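Local coordinates for protein ethylbenzene dehydrogenase alpha-subunit (Aromatoleum aromaticum, PDB 2IVF) that is the molybdenum-containing subunit of an oxidoreductase, holding two pterin guanine dinucleotides, a molybdenum atom and a four-iron cluster, at residues H82-C86 / W87-S91; S214-I217 / N218-I221; P651-Y655 / Y656-E660; V852-H855 / S856-T860. One frame throughout, in Å; residues are numbered along the deposited sequence.

Interaction 1 of 4, residues H82-C86 / W87-S91. With MGD (2-amino-5,6-dimercapto-7-methyl-3,7,8a,9-tetrahydro-8-oxa-1,3,9,10-tetraaza-anthracen-4-one guanosine dinucleotide), chain M; SF4 (iron/sulfur cluster), chain K.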
# COMPACT_ATOMS: atom_id res chain seq x y z
N HIS A 82 12.23 1.08 5.97
CA HIS A 82 12.15 1.39 4.54
C HIS A 82 12.25 2.91 4.32
O HIS A 82 11.65 3.66 5.05
CB HIS A 82 10.86 0.75 4.01
CG HIS A 82 10.61 -0.61 4.61
ND1 HIS A 82 9.63 -0.86 5.56
CD2 HIS A 82 11.33 -1.75 4.51
CE1 HIS A 82 9.73 -2.11 5.97
NE2 HIS A 82 10.74 -2.68 5.33
N LEU A 83 13.05 3.34 3.34
CA LEU A 83 13.32 4.76 3.18
C LEU A 83 12.39 5.40 2.16
O LEU A 83 12.29 6.62 2.12
CB LEU A 83 14.78 4.97 2.81
CG LEU A 83 15.79 4.60 3.91
CD1 LEU A 83 15.32 4.92 5.33
CD2 LEU A 83 16.11 3.13 3.83
N ASN A 84 11.67 4.57 1.39
CA ASN A 84 10.56 5.01 0.54
C ASN A 84 9.67 5.94 1.31
O ASN A 84 9.42 5.75 2.45
CB ASN A 84 9.79 3.85 -0.14
CG ASN A 84 9.25 2.78 0.79
OD1 ASN A 84 9.08 1.61 0.38
ND2 ASN A 84 8.94 3.15 2.06
N ILE A 85 9.28 7.03 0.68
CA ILE A 85 8.45 7.99 1.39
C ILE A 85 6.98 7.58 1.38
O ILE A 85 6.16 8.06 0.61
CB ILE A 85 8.68 9.45 0.92
CG1 ILE A 85 10.15 9.84 1.14
CG2 ILE A 85 7.77 10.39 1.71
CD1 ILE A 85 10.67 9.64 2.64
N CYS A 86 6.63 6.65 2.27
CA CYS A 86 5.30 6.64 2.81
C CYS A 86 5.15 7.94 3.57
O CYS A 86 6.15 8.50 4.02
CB CYS A 86 5.09 5.42 3.70
SG CYS A 86 6.57 5.01 4.71
N TRP A 87 3.91 8.42 3.72
CA TRP A 87 3.62 9.66 4.38
C TRP A 87 2.26 9.57 5.07
O TRP A 87 1.27 9.11 4.48
CB TRP A 87 3.61 10.86 3.42
CG TRP A 87 3.79 12.10 4.21
CD1 TRP A 87 2.80 12.91 4.68
CD2 TRP A 87 5.01 12.61 4.73
NE1 TRP A 87 3.34 13.92 5.43
CE2 TRP A 87 4.70 13.76 5.46
CE3 TRP A 87 6.34 12.23 4.59
CZ2 TRP A 87 5.68 14.56 6.08
CZ3 TRP A 87 7.32 12.98 5.25
CH2 TRP A 87 6.98 14.17 5.95
N PRO A 88 2.21 10.01 6.33
CA PRO A 88 3.35 10.32 7.19
C PRO A 88 4.31 9.15 7.15
O PRO A 88 3.86 8.01 7.06
CB PRO A 88 2.70 10.46 8.55
CG PRO A 88 1.38 11.00 8.28
CD PRO A 88 0.93 10.29 7.01
N GLN A 89 5.62 9.42 7.14
CA GLN A 89 6.57 8.31 6.99
C GLN A 89 6.36 7.33 8.11
O GLN A 89 6.30 7.73 9.26
CB GLN A 89 8.00 8.83 6.95
CG GLN A 89 8.88 8.16 5.91
CD GLN A 89 9.46 6.87 6.40
OE1 GLN A 89 9.61 6.67 7.60
NE2 GLN A 89 9.80 5.96 5.46
N GLY A 90 6.20 6.04 7.82
CA GLY A 90 5.78 5.13 8.88
C GLY A 90 6.85 4.97 9.95
O GLY A 90 6.54 4.77 11.14
N SER A 91 8.12 5.03 9.53
CA SER A 91 9.28 4.88 10.40
C SER A 91 9.11 3.67 11.26
O SER A 91 9.41 3.68 12.47
CB SER A 91 9.56 6.09 11.33
OG SER A 91 9.96 7.17 10.56
PB MGD M . -4.31 10.71 -1.81
O1B MGD M . -3.86 9.29 -1.89
O2B MGD M . -4.10 11.51 -3.05
O3B MGD M . -3.71 11.56 -0.63
O3A MGD M . -1.84 10.22 0.48
PA MGD M . -3.12 11.11 0.82
O1A MGD M . -4.02 10.24 1.58
O2A MGD M . -2.71 12.36 1.43
O5' MGD M . -5.87 10.77 -1.45
C5' MGD M . -6.80 10.01 -2.24
C4' MGD M . -8.23 10.45 -1.93
O4' MGD M . -8.44 11.77 -2.41
C3' MGD M . -9.06 9.59 -2.85
O3' MGD M . -9.45 8.44 -2.11
C2' MGD M . -10.26 10.50 -3.18
O2' MGD M . -11.46 9.95 -2.60
C1' MGD M . -9.87 11.84 -2.53
N9 MGD M . -10.24 12.94 -3.46
C8 MGD M . -9.88 13.11 -4.74
N7 MGD M . -10.38 14.25 -5.22
C5 MGD M . -11.05 14.83 -4.20
C6 MGD M . -11.81 15.98 -4.02
O6 MGD M . -12.05 16.82 -4.90
N1 MGD M . -12.35 16.22 -2.75
C2 MGD M . -12.21 15.35 -1.65
N2 MGD M . -12.79 15.66 -0.45
N3 MGD M . -11.46 14.26 -1.84
C4 MGD M . -10.92 13.99 -3.07
C10 MGD M . -0.79 10.73 -0.25
C11 MGD M . 0.50 10.38 0.46
O11 MGD M . 0.55 9.02 0.59
C12 MGD M . 1.77 10.95 -0.19
S12 MGD M . 1.78 12.50 -1.01
C13 MGD M . 2.93 10.22 -0.14
S13 MGD M . 4.37 10.87 -0.85
C14 MGD M . 2.96 8.88 0.50
N15 MGD M . 2.89 7.88 -0.60
C16 MGD M . 2.31 6.61 -0.40
C17 MGD M . 2.35 5.61 -1.34
O17 MGD M . 2.89 5.79 -2.46
N18 MGD M . 1.74 4.38 -1.02
C19 MGD M . 1.14 4.14 0.17
N19 MGD M . 0.57 2.93 0.37
N20 MGD M . 1.09 5.15 1.05
C21 MGD M . 1.67 6.33 0.81
N22 MGD M . 1.62 7.36 1.75
C23 MGD M . 1.70 8.74 1.39
FE1 SF4 K . 5.31 0.39 5.24
FE2 SF4 K . 6.26 1.35 7.59
FE3 SF4 K . 7.98 0.51 5.73
FE4 SF4 K . 6.54 2.82 5.33
S1 SF4 K . 8.18 2.50 6.86
S2 SF4 K . 6.92 1.07 3.80
S3 SF4 K . 4.60 2.25 6.40
S4 SF4 K . 6.46 -0.81 6.85
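Gln89 turns sharply at its second side-chain torsion (chi2 -84°), folding its amide back over the preceding chain, while Cys86 carries SG between its own backbone N and carbonyl carbon (chi1 38°), facing the cluster. Together they shape the cluster-binding loop of a molybdopterin oxidoreductase, a local turn between strands 76-80 and 94-99 in which His82 and Cys86 supply two ligands. His82 ND1 binds iron FE3 and Cys86 SG binds FE4 at 2.3 Å. The single amide nitrogen of Gln89 bridges two carbonyls of the loop: NE2 to His82 O is 3.0 Å and rather bent, and NE2 to Asn84 O is straighter and lies in the plane of the glutamine amide. Asn84 O also accepts from Cys86 N, the two donors arriving from opposite faces, with Ile85 at the centre of the resulting inverse gamma turn. Outside the loop, His82 NE2 is hydrogen-bonded to Tyr656 and Trp87 NE1 to Ala480 O. Ile85 CG2 rests 3.7 Å from Trp87 CE3, the two side chains running side by side. The thiolate sulfur is steadied by the backbone: Gly90 N donates to Cys86 SG at 3.3 Å, almost straight at 175°.

Interaction 2 of 4, residues S214-I217 / N218-I221. With MD1 (phosphoric acid 4-(2-amino-4-oxo-3,4,5,6,-tetrahydro-pteridin-6-yl)-2-hydroxy-3,4-dimercapto-but-3-en-yl ester guanylate ester), chain N.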
# COMPACT_ATOMS: atom_id res chain seq x y z
N SER A 214 18.13 22.36 -9.28
CA SER A 214 17.33 21.32 -8.63
C SER A 214 15.87 21.77 -8.46
O SER A 214 15.51 22.41 -7.46
CB SER A 214 17.90 20.91 -7.27
OG SER A 214 19.33 20.86 -7.24
N PRO A 215 15.03 21.50 -9.46
CA PRO A 215 13.63 21.79 -9.30
C PRO A 215 13.07 21.28 -7.97
O PRO A 215 13.44 20.18 -7.49
CB PRO A 215 13.01 21.08 -10.50
CG PRO A 215 14.03 21.25 -11.57
CD PRO A 215 15.33 21.05 -10.84
N ASP A 216 12.25 22.12 -7.36
CA ASP A 216 11.70 21.87 -5.98
C ASP A 216 10.89 20.59 -5.90
O ASP A 216 9.88 20.47 -6.57
CB ASP A 216 10.82 23.04 -5.59
CG ASP A 216 10.44 23.05 -4.15
OD1 ASP A 216 9.90 22.04 -3.64
OD2 ASP A 216 10.63 24.11 -3.51
N ILE A 217 11.33 19.64 -5.07
CA ILE A 217 10.70 18.34 -4.97
C ILE A 217 9.22 18.48 -4.62
O ILE A 217 8.37 17.91 -5.26
CB ILE A 217 11.44 17.43 -3.94
CG1 ILE A 217 10.61 16.17 -3.59
CG2 ILE A 217 11.76 18.19 -2.65
CD1 ILE A 217 10.44 15.21 -4.76
N ASN A 218 8.90 19.26 -3.59
CA ASN A 218 7.51 19.30 -3.12
C ASN A 218 6.53 19.95 -4.05
O ASN A 218 5.39 19.50 -4.17
CB ASN A 218 7.45 19.95 -1.74
CG ASN A 218 7.55 18.95 -0.70
OD1 ASN A 218 8.64 18.46 -0.39
ND2 ASN A 218 6.39 18.51 -0.20
N VAL A 219 6.97 21.01 -4.69
CA VAL A 219 6.15 21.69 -5.68
C VAL A 219 5.98 20.75 -6.91
O VAL A 219 4.92 20.74 -7.56
CB VAL A 219 6.79 23.01 -6.01
CG1 VAL A 219 5.96 23.83 -7.04
CG2 VAL A 219 7.00 23.82 -4.68
N ASP A 220 7.02 19.96 -7.18
CA ASP A 220 7.04 19.11 -8.37
C ASP A 220 6.07 17.92 -8.19
O ASP A 220 5.33 17.56 -9.13
CB ASP A 220 8.46 18.64 -8.68
CG ASP A 220 8.56 17.94 -10.02
OD1 ASP A 220 8.31 18.59 -11.09
OD2 ASP A 220 8.89 16.74 -10.01
N ILE A 221 6.04 17.36 -7.00
CA ILE A 221 5.14 16.22 -6.72
C ILE A 221 3.71 16.68 -6.51
O ILE A 221 2.78 16.03 -6.97
CB ILE A 221 5.64 15.36 -5.58
CG1 ILE A 221 5.80 16.16 -4.27
CG2 ILE A 221 6.96 14.69 -5.97
CD1 ILE A 221 6.57 15.44 -3.15
PB MD1 N . 8.56 9.56 -7.58
O3B MD1 N . 8.25 8.03 -7.35
O1B MD1 N . 9.40 10.02 -6.44
O2B MD1 N . 8.90 9.88 -8.99
O3A MD1 N . 7.12 10.20 -7.37
C10 MD1 N . 6.64 10.64 -6.08
C11 MD1 N . 5.19 10.99 -6.34
O11 MD1 N . 4.51 9.69 -6.37
C12 MD1 N . 4.63 11.78 -5.19
S12 MD1 N . 5.42 11.84 -3.67
C13 MD1 N . 3.43 12.44 -5.29
S13 MD1 N . 2.75 13.29 -4.00
C14 MD1 N . 2.64 12.47 -6.54
N15 MD1 N . 1.33 11.92 -6.54
C16 MD1 N . 0.60 11.80 -7.69
C15 MD1 N . -0.71 11.37 -7.58
O14 MD1 N . -1.22 11.10 -6.46
N17 MD1 N . -1.36 11.20 -8.76
C17 MD1 N . -0.76 11.51 -9.98
N16 MD1 N . -1.50 11.32 -11.07
N18 MD1 N . 0.50 11.97 -10.05
C20 MD1 N . 1.17 12.12 -8.93
N8 MD1 N . 2.42 12.64 -8.98
C7 MD1 N . 3.30 12.79 -7.86
PA MD1 N . 8.70 6.69 -8.12
O1A MD1 N . 8.57 5.60 -7.10
O2A MD1 N . 7.88 6.57 -9.34
O5' MD1 N . 10.22 6.89 -8.53
C5' MD1 N . 11.17 6.86 -7.47
C4' MD1 N . 12.26 5.93 -7.81
O4' MD1 N . 13.03 5.86 -6.62
C1' MD1 N . 13.61 4.56 -6.64
N9 MD1 N . 14.11 4.10 -5.34
C4 MD1 N . 15.40 4.05 -5.04
N3 MD1 N . 16.48 4.42 -5.78
C2 MD1 N . 17.71 4.30 -5.28
N2 MD1 N . 18.79 4.68 -6.01
N1 MD1 N . 17.85 3.73 -4.03
C6 MD1 N . 16.81 3.34 -3.23
O6 MD1 N . 17.04 2.90 -2.10
C5 MD1 N . 15.51 3.51 -3.75
N7 MD1 N . 14.29 3.24 -3.32
C8 MD1 N . 13.45 3.61 -4.29
C2' MD1 N . 12.48 3.64 -7.10
O2' MD1 N . 12.94 2.41 -7.70
C3' MD1 N . 11.67 4.53 -8.06
O3' MD1 N . 11.86 4.16 -9.45
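Ile217, Asp216 and Asn218 carry most of this contact, a helix N-terminus: strand 214-215 ends, Asp216 takes the N-cap position and the short helix to Ile221 begins. Asp216 reaches forward with its carboxylate over the first turn, CG anti to the backbone N (chi1 -168°). OD1 accepts from Val219 N at 3.3 Å, a nearly straight bond (169°) that meets the oxygen from above the carboxylate plane, and more weakly from Asn218 N. The other oxygen, OD2, is held by Tyr954 and Met957, and Val219 CG2 lies 3.6 Å from Asp216 CG, covering the capping group. Behind the cap the backbone closes the first turn, with Asp220 N donating to Asp216 O at 3.0 Å. Asn218 lays CB beside Asp216 OD1, whereas its ND2 bonds to Asp223 O. Ile217 O receives Ile221 N, and the two isoleucine side chains meet obliquely, one turn apart, beside Arg613. Ile221 brings the helix to the cofactor and has the molybdenum atom nearby, about 4 Å from its side chain. Its CB is 3.7 Å from MD1 C12, and its CD1 lies 3.8 Å from the dithiolene sulfur S12 of the same pterin.

Interaction 3 of 4, residues P651-Y655 / Y656-E660. With MD1 (phosphoric acid 4-(2-amino-4-oxo-3,4,5,6,-tetrahydro-pteridin-6-yl)-2-hydroxy-3,4-dimercapto-but-3-en-yl ester guanylate ester), chain N.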
# COMPACT_ATOMS: atom_id res chain seq x y z
N PRO A 651 23.73 1.07 -10.56
CA PRO A 651 22.95 0.28 -9.58
C PRO A 651 23.19 0.67 -8.13
O PRO A 651 24.33 0.81 -7.74
CB PRO A 651 23.45 -1.14 -9.79
CG PRO A 651 24.88 -0.97 -10.20
CD PRO A 651 24.87 0.32 -11.08
N CYS A 652 22.13 0.76 -7.32
CA CYS A 652 22.22 1.19 -5.95
C CYS A 652 21.75 0.16 -4.94
O CYS A 652 20.96 -0.75 -5.21
CB CYS A 652 21.44 2.49 -5.74
SG CYS A 652 22.12 3.80 -6.74
N ALA A 653 22.31 0.33 -3.75
CA ALA A 653 21.98 -0.48 -2.62
C ALA A 653 20.56 -0.11 -2.21
O ALA A 653 20.16 1.05 -2.33
CB ALA A 653 23.00 -0.22 -1.51
N TRP A 654 19.76 -1.07 -1.74
CA TRP A 654 18.38 -0.78 -1.38
C TRP A 654 18.21 -0.84 0.16
O TRP A 654 19.18 -0.86 0.91
CB TRP A 654 17.44 -1.80 -2.07
CG TRP A 654 16.18 -1.24 -2.61
CD1 TRP A 654 15.61 -0.04 -2.31
CD2 TRP A 654 15.31 -1.86 -3.56
NE1 TRP A 654 14.46 0.14 -3.01
CE2 TRP A 654 14.26 -0.96 -3.81
CE3 TRP A 654 15.32 -3.09 -4.24
CZ2 TRP A 654 13.21 -1.25 -4.68
CZ3 TRP A 654 14.27 -3.39 -5.11
CH2 TRP A 654 13.24 -2.46 -5.34
N TYR A 655 16.98 -0.91 0.63
CA TYR A 655 16.73 -0.89 2.08
C TYR A 655 17.28 -2.18 2.67
O TYR A 655 17.21 -3.26 2.05
CB TYR A 655 15.24 -0.69 2.45
CG TYR A 655 14.55 0.29 1.53
CD1 TYR A 655 15.23 1.39 0.99
CD2 TYR A 655 13.23 0.09 1.16
CE1 TYR A 655 14.60 2.26 0.14
CE2 TYR A 655 12.60 0.95 0.31
CZ TYR A 655 13.27 2.00 -0.20
OH TYR A 655 12.62 2.78 -1.05
N TYR A 656 17.87 -2.04 3.86
CA TYR A 656 18.52 -3.14 4.60
C TYR A 656 19.93 -3.41 4.11
O TYR A 656 20.65 -4.23 4.71
CB TYR A 656 17.80 -4.48 4.53
CG TYR A 656 16.33 -4.56 4.83
CD1 TYR A 656 15.64 -3.55 5.51
CD2 TYR A 656 15.62 -5.71 4.46
CE1 TYR A 656 14.28 -3.66 5.77
CE2 TYR A 656 14.28 -5.84 4.69
CZ TYR A 656 13.60 -4.82 5.37
OH TYR A 656 12.27 -4.95 5.62
N GLU A 657 20.34 -2.74 3.05
CA GLU A 657 21.64 -3.03 2.39
C GLU A 657 22.62 -1.87 2.52
O GLU A 657 23.71 -1.89 1.93
CB GLU A 657 21.44 -3.30 0.91
CG GLU A 657 20.61 -4.55 0.60
CD GLU A 657 20.42 -4.78 -0.89
OE1 GLU A 657 20.54 -3.80 -1.65
OE2 GLU A 657 20.15 -5.93 -1.29
N LYS A 658 22.20 -0.87 3.29
CA LYS A 658 22.98 0.34 3.55
C LYS A 658 22.47 1.00 4.81
O LYS A 658 21.28 0.98 5.12
CB LYS A 658 22.88 1.31 2.39
CG LYS A 658 21.49 1.85 2.15
CD LYS A 658 21.40 2.50 0.72
CE LYS A 658 19.96 2.89 0.51
NZ LYS A 658 19.67 3.32 -0.89
N HIS A 659 23.39 1.58 5.58
CA HIS A 659 22.96 2.25 6.82
C HIS A 659 22.14 3.48 6.45
O HIS A 659 22.48 4.21 5.48
CB HIS A 659 24.14 2.70 7.63
CG HIS A 659 25.08 1.60 7.99
ND1 HIS A 659 26.09 1.20 7.15
CD2 HIS A 659 25.18 0.84 9.10
CE1 HIS A 659 26.77 0.22 7.72
NE2 HIS A 659 26.25 -0.01 8.91
N GLU A 660 21.05 3.69 7.18
CA GLU A 660 20.19 4.85 6.97
C GLU A 660 19.37 5.15 8.20
O GLU A 660 19.43 4.45 9.20
CB GLU A 660 19.25 4.59 5.77
CG GLU A 660 19.68 5.22 4.46
CD GLU A 660 19.55 6.74 4.48
OE1 GLU A 660 19.04 7.27 5.49
OE2 GLU A 660 19.94 7.39 3.49
PB MD1 N . 8.56 9.56 -7.58
O3B MD1 N . 8.25 8.03 -7.35
O1B MD1 N . 9.40 10.02 -6.44
O2B MD1 N . 8.90 9.88 -8.99
O3A MD1 N . 7.12 10.20 -7.37
C10 MD1 N . 6.64 10.64 -6.08
C11 MD1 N . 5.19 10.99 -6.34
O11 MD1 N . 4.51 9.69 -6.37
C12 MD1 N . 4.63 11.78 -5.19
S12 MD1 N . 5.42 11.84 -3.67
C13 MD1 N . 3.43 12.44 -5.29
S13 MD1 N . 2.75 13.29 -4.00
C14 MD1 N . 2.64 12.47 -6.54
N15 MD1 N . 1.33 11.92 -6.54
C16 MD1 N . 0.60 11.80 -7.69
C15 MD1 N . -0.71 11.37 -7.58
O14 MD1 N . -1.22 11.10 -6.46
N17 MD1 N . -1.36 11.20 -8.76
C17 MD1 N . -0.76 11.51 -9.98
N16 MD1 N . -1.50 11.32 -11.07
N18 MD1 N . 0.50 11.97 -10.05
C20 MD1 N . 1.17 12.12 -8.93
N8 MD1 N . 2.42 12.64 -8.98
C7 MD1 N . 3.30 12.79 -7.86
PA MD1 N . 8.70 6.69 -8.12
O1A MD1 N . 8.57 5.60 -7.10
O2A MD1 N . 7.88 6.57 -9.34
O5' MD1 N . 10.22 6.89 -8.53
C5' MD1 N . 11.17 6.86 -7.47
C4' MD1 N . 12.26 5.93 -7.81
O4' MD1 N . 13.03 5.86 -6.62
C1' MD1 N . 13.61 4.56 -6.64
N9 MD1 N . 14.11 4.10 -5.34
C4 MD1 N . 15.40 4.05 -5.04
N3 MD1 N . 16.48 4.42 -5.78
C2 MD1 N . 17.71 4.30 -5.28
N2 MD1 N . 18.79 4.68 -6.01
N1 MD1 N . 17.85 3.73 -4.03
C6 MD1 N . 16.81 3.34 -3.23
O6 MD1 N . 17.04 2.90 -2.10
C5 MD1 N . 15.51 3.51 -3.75
N7 MD1 N . 14.29 3.24 -3.32
C8 MD1 N . 13.45 3.61 -4.29
C2' MD1 N . 12.48 3.64 -7.10
O2' MD1 N . 12.94 2.41 -7.70
C3' MD1 N . 11.67 4.53 -8.06
O3' MD1 N . 11.86 4.16 -9.45
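Lys658 stretches its extended chain along Ala653, CD lying 3.9 Å from the alanine CB, and delivers its ammonium group to the guanine of MD1. The segments wrap round a type II beta turn, Trp654 to Glu657, in the loop between strands 648-651 and 659-661. Beyond CG the lysine is fully straight (chi2 -164°, chi3 175°), which carries NZ back past the turn. There NZ donates to Ala653 O at 2.7 Å from above the carbonyl plane and to MD1 O6 at 2.9 Å. NZ also forms a salt bridge with Glu687 and a hydrogen bond to Ala195 O, so this buried charge has several partners. Glu657 reinforces the turn from its other end: OE1 accepts from Trp654 N at 2.8 Å, an almost straight bond arriving on the anti side of the carboxylate, while OE2 pairs with Arg142. The backbone itself closes through Glu657 N and Trp654 O. Two aromatic residues then line the base, Trp654 placing CD1 over one face of the Tyr655 ring, toward its rim, and Phe133 packing against both rings. Tyr656 OH is hydrogen-bonded to Glu106. Tyr655 OH, which is hydrogen-bonded to His194 O, lies 2.9 Å from MD1 N7, and Trp654 NE1 lies 3.1 Å from the same atom.

Interaction 4 of 4, residues V852-H855 / S856-T860. With MD1 (phosphoric acid 4-(2-amino-4-oxo-3,4,5,6,-tetrahydro-pteridin-6-yl)-2-hydroxy-3,4-dimercapto-but-3-en-yl ester guanylate ester), chain N.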
# COMPACT_ATOMS: atom_id res chain seq x y z
N VAL A 852 -0.93 -0.52 -3.06
CA VAL A 852 -0.20 -1.77 -3.35
C VAL A 852 1.33 -1.58 -3.44
O VAL A 852 2.09 -2.52 -3.67
CB VAL A 852 -0.74 -2.43 -4.63
CG1 VAL A 852 -2.24 -2.75 -4.45
CG2 VAL A 852 -0.56 -1.48 -5.86
N SER A 853 1.77 -0.35 -3.25
CA SER A 853 3.17 0.03 -3.41
C SER A 853 3.38 1.33 -2.70
O SER A 853 2.42 2.09 -2.53
CB SER A 853 3.55 0.17 -4.88
OG SER A 853 4.91 0.58 -5.06
N ILE A 854 4.63 1.59 -2.30
CA ILE A 854 5.05 2.93 -1.90
C ILE A 854 5.64 3.55 -3.20
O ILE A 854 6.72 3.16 -3.70
CB ILE A 854 6.05 2.96 -0.73
CG1 ILE A 854 5.47 2.21 0.48
CG2 ILE A 854 6.39 4.36 -0.34
CD1 ILE A 854 4.14 2.83 1.07
N HIS A 855 4.89 4.48 -3.78
CA HIS A 855 5.21 4.97 -5.12
C HIS A 855 5.42 3.79 -6.07
O HIS A 855 4.60 2.89 -6.05
CB HIS A 855 6.38 5.94 -5.02
CG HIS A 855 6.11 6.99 -4.03
ND1 HIS A 855 5.23 8.01 -4.29
CD2 HIS A 855 6.44 7.08 -2.73
CE1 HIS A 855 5.10 8.74 -3.19
NE2 HIS A 855 5.82 8.20 -2.23
N SER A 856 6.51 3.75 -6.86
CA SER A 856 6.72 2.62 -7.79
C SER A 856 7.65 1.56 -7.23
O SER A 856 8.01 0.60 -7.93
CB SER A 856 7.27 3.11 -9.13
OG SER A 856 6.48 4.15 -9.69
N THR A 857 8.07 1.73 -5.99
CA THR A 857 9.06 0.87 -5.35
C THR A 857 8.69 -0.60 -5.45
O THR A 857 9.58 -1.45 -5.67
CB THR A 857 9.26 1.31 -3.89
OG1 THR A 857 9.86 2.60 -3.94
CG2 THR A 857 10.18 0.35 -3.09
N HIS A 858 7.39 -0.88 -5.34
CA HIS A 858 6.88 -2.26 -5.32
C HIS A 858 5.96 -2.57 -6.51
O HIS A 858 5.37 -3.70 -6.59
CB HIS A 858 6.10 -2.50 -4.04
CG HIS A 858 6.77 -1.98 -2.81
ND1 HIS A 858 6.63 -0.69 -2.38
CD2 HIS A 858 7.61 -2.58 -1.94
CE1 HIS A 858 7.37 -0.50 -1.30
NE2 HIS A 858 7.93 -1.65 -0.98
N LEU A 859 5.84 -1.62 -7.43
CA LEU A 859 4.96 -1.80 -8.57
C LEU A 859 5.52 -2.76 -9.60
O LEU A 859 4.80 -3.26 -10.49
CB LEU A 859 4.60 -0.45 -9.21
CG LEU A 859 3.61 0.41 -8.46
CD1 LEU A 859 3.29 1.72 -9.29
CD2 LEU A 859 2.33 -0.40 -8.03
N THR A 860 6.81 -3.02 -9.49
CA THR A 860 7.45 -4.01 -10.33
C THR A 860 7.89 -5.22 -9.50
O THR A 860 8.76 -6.00 -9.93
CB THR A 860 8.61 -3.39 -11.17
OG1 THR A 860 9.50 -2.63 -10.32
CG2 THR A 860 8.04 -2.54 -12.31
PB MD1 N . 8.56 9.56 -7.58
O3B MD1 N . 8.25 8.03 -7.35
O1B MD1 N . 9.40 10.02 -6.44
O2B MD1 N . 8.90 9.88 -8.99
O3A MD1 N . 7.12 10.20 -7.37
C10 MD1 N . 6.64 10.64 -6.08
C11 MD1 N . 5.19 10.99 -6.34
O11 MD1 N . 4.51 9.69 -6.37
C12 MD1 N . 4.63 11.78 -5.19
S12 MD1 N . 5.42 11.84 -3.67
C13 MD1 N . 3.43 12.44 -5.29
S13 MD1 N . 2.75 13.29 -4.00
C14 MD1 N . 2.64 12.47 -6.54
N15 MD1 N . 1.33 11.92 -6.54
C16 MD1 N . 0.60 11.80 -7.69
C15 MD1 N . -0.71 11.37 -7.58
O14 MD1 N . -1.22 11.10 -6.46
N17 MD1 N . -1.36 11.20 -8.76
C17 MD1 N . -0.76 11.51 -9.98
N16 MD1 N . -1.50 11.32 -11.07
N18 MD1 N . 0.50 11.97 -10.05
C20 MD1 N . 1.17 12.12 -8.93
N8 MD1 N . 2.42 12.64 -8.98
C7 MD1 N . 3.30 12.79 -7.86
PA MD1 N . 8.70 6.69 -8.12
O1A MD1 N . 8.57 5.60 -7.10
O2A MD1 N . 7.88 6.57 -9.34
O5' MD1 N . 10.22 6.89 -8.53
C5' MD1 N . 11.17 6.86 -7.47
C4' MD1 N . 12.26 5.93 -7.81
O4' MD1 N . 13.03 5.86 -6.62
C1' MD1 N . 13.61 4.56 -6.64
N9 MD1 N . 14.11 4.10 -5.34
C4 MD1 N . 15.40 4.05 -5.04
N3 MD1 N . 16.48 4.42 -5.78
C2 MD1 N . 17.71 4.30 -5.28
N2 MD1 N . 18.79 4.68 -6.01
N1 MD1 N . 17.85 3.73 -4.03
C6 MD1 N . 16.81 3.34 -3.23
O6 MD1 N . 17.04 2.90 -2.10
C5 MD1 N . 15.51 3.51 -3.75
N7 MD1 N . 14.29 3.24 -3.32
C8 MD1 N . 13.45 3.61 -4.29
C2' MD1 N . 12.48 3.64 -7.10
O2' MD1 N . 12.94 2.41 -7.70
C3' MD1 N . 11.67 4.53 -8.06
O3' MD1 N . 11.86 4.16 -9.45
O HOH W 1 2.60 -4.01 -6.11
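Hydrogen bonds between side chains and backbone dominate where Ser853 meets His858. With OG anti to its own N (chi1 178°), the serine hydroxyl accepts from His858 N at 2.9 Å and donates to His855 O, which it meets from above the carbonyl plane. His858 returns a bond to the first segment: its ND1 accepts from Ile854 N at 3.0 Å, nearly straight (175°) though 20° out of the ring plane. Among backbone bonds, Thr857 N to Ile854 O closes a type II' beta turn, the bend by which this loop of the molybdopterin dinucleotide binding domain presents consecutive residues to the cofactors. A water joins Val852 O and His858 O by donating to both. Apolar contacts lie on the Leu859 side, where the side chains of Leu859 and Val852 cross at about a right angle, CD2 of the leucine 3.8 Å from CG2 of the valine, and the same Leu859 CD2 presses tightly on Ser853 CB at 3.4 Å. Bonds to MD1 come from the turn's two central residues. Ser856 grips the phosphate twice, N to O1A at 2.8 Å and OG to O2A, and His855 pairs ND1 with O11 at the ring edge. His855 N and Ser853 O bond to the other pterin, MGD, while His855 NE2 is bonded to Ile85 O.

All four contacts are buried and local, yet they sit at different parts of the bound cofactors. Interaction 1 is metal and sulfur chemistry at the iron-sulfur cluster; interaction 2 is a capped helix with an apolar end beside the molybdenum; interaction 3 brings a charge and aromatic rings to a guanine; interaction 4 offers NH and hydroxyl groups to a phosphate. Interactions 2, 3 and 4 all touch MD1, with 2 and 3 centred about 24 Å apart. Residues 82-91 touch both 651-660, where Leu83 CD2 packs on Tyr655 CD1 (3.4 Å), and 852-860, where Asn84 CB packs on Ile854 CG2 (3.4 Å). Interaction 2 touches none of the others and lies nearest the chain's centre.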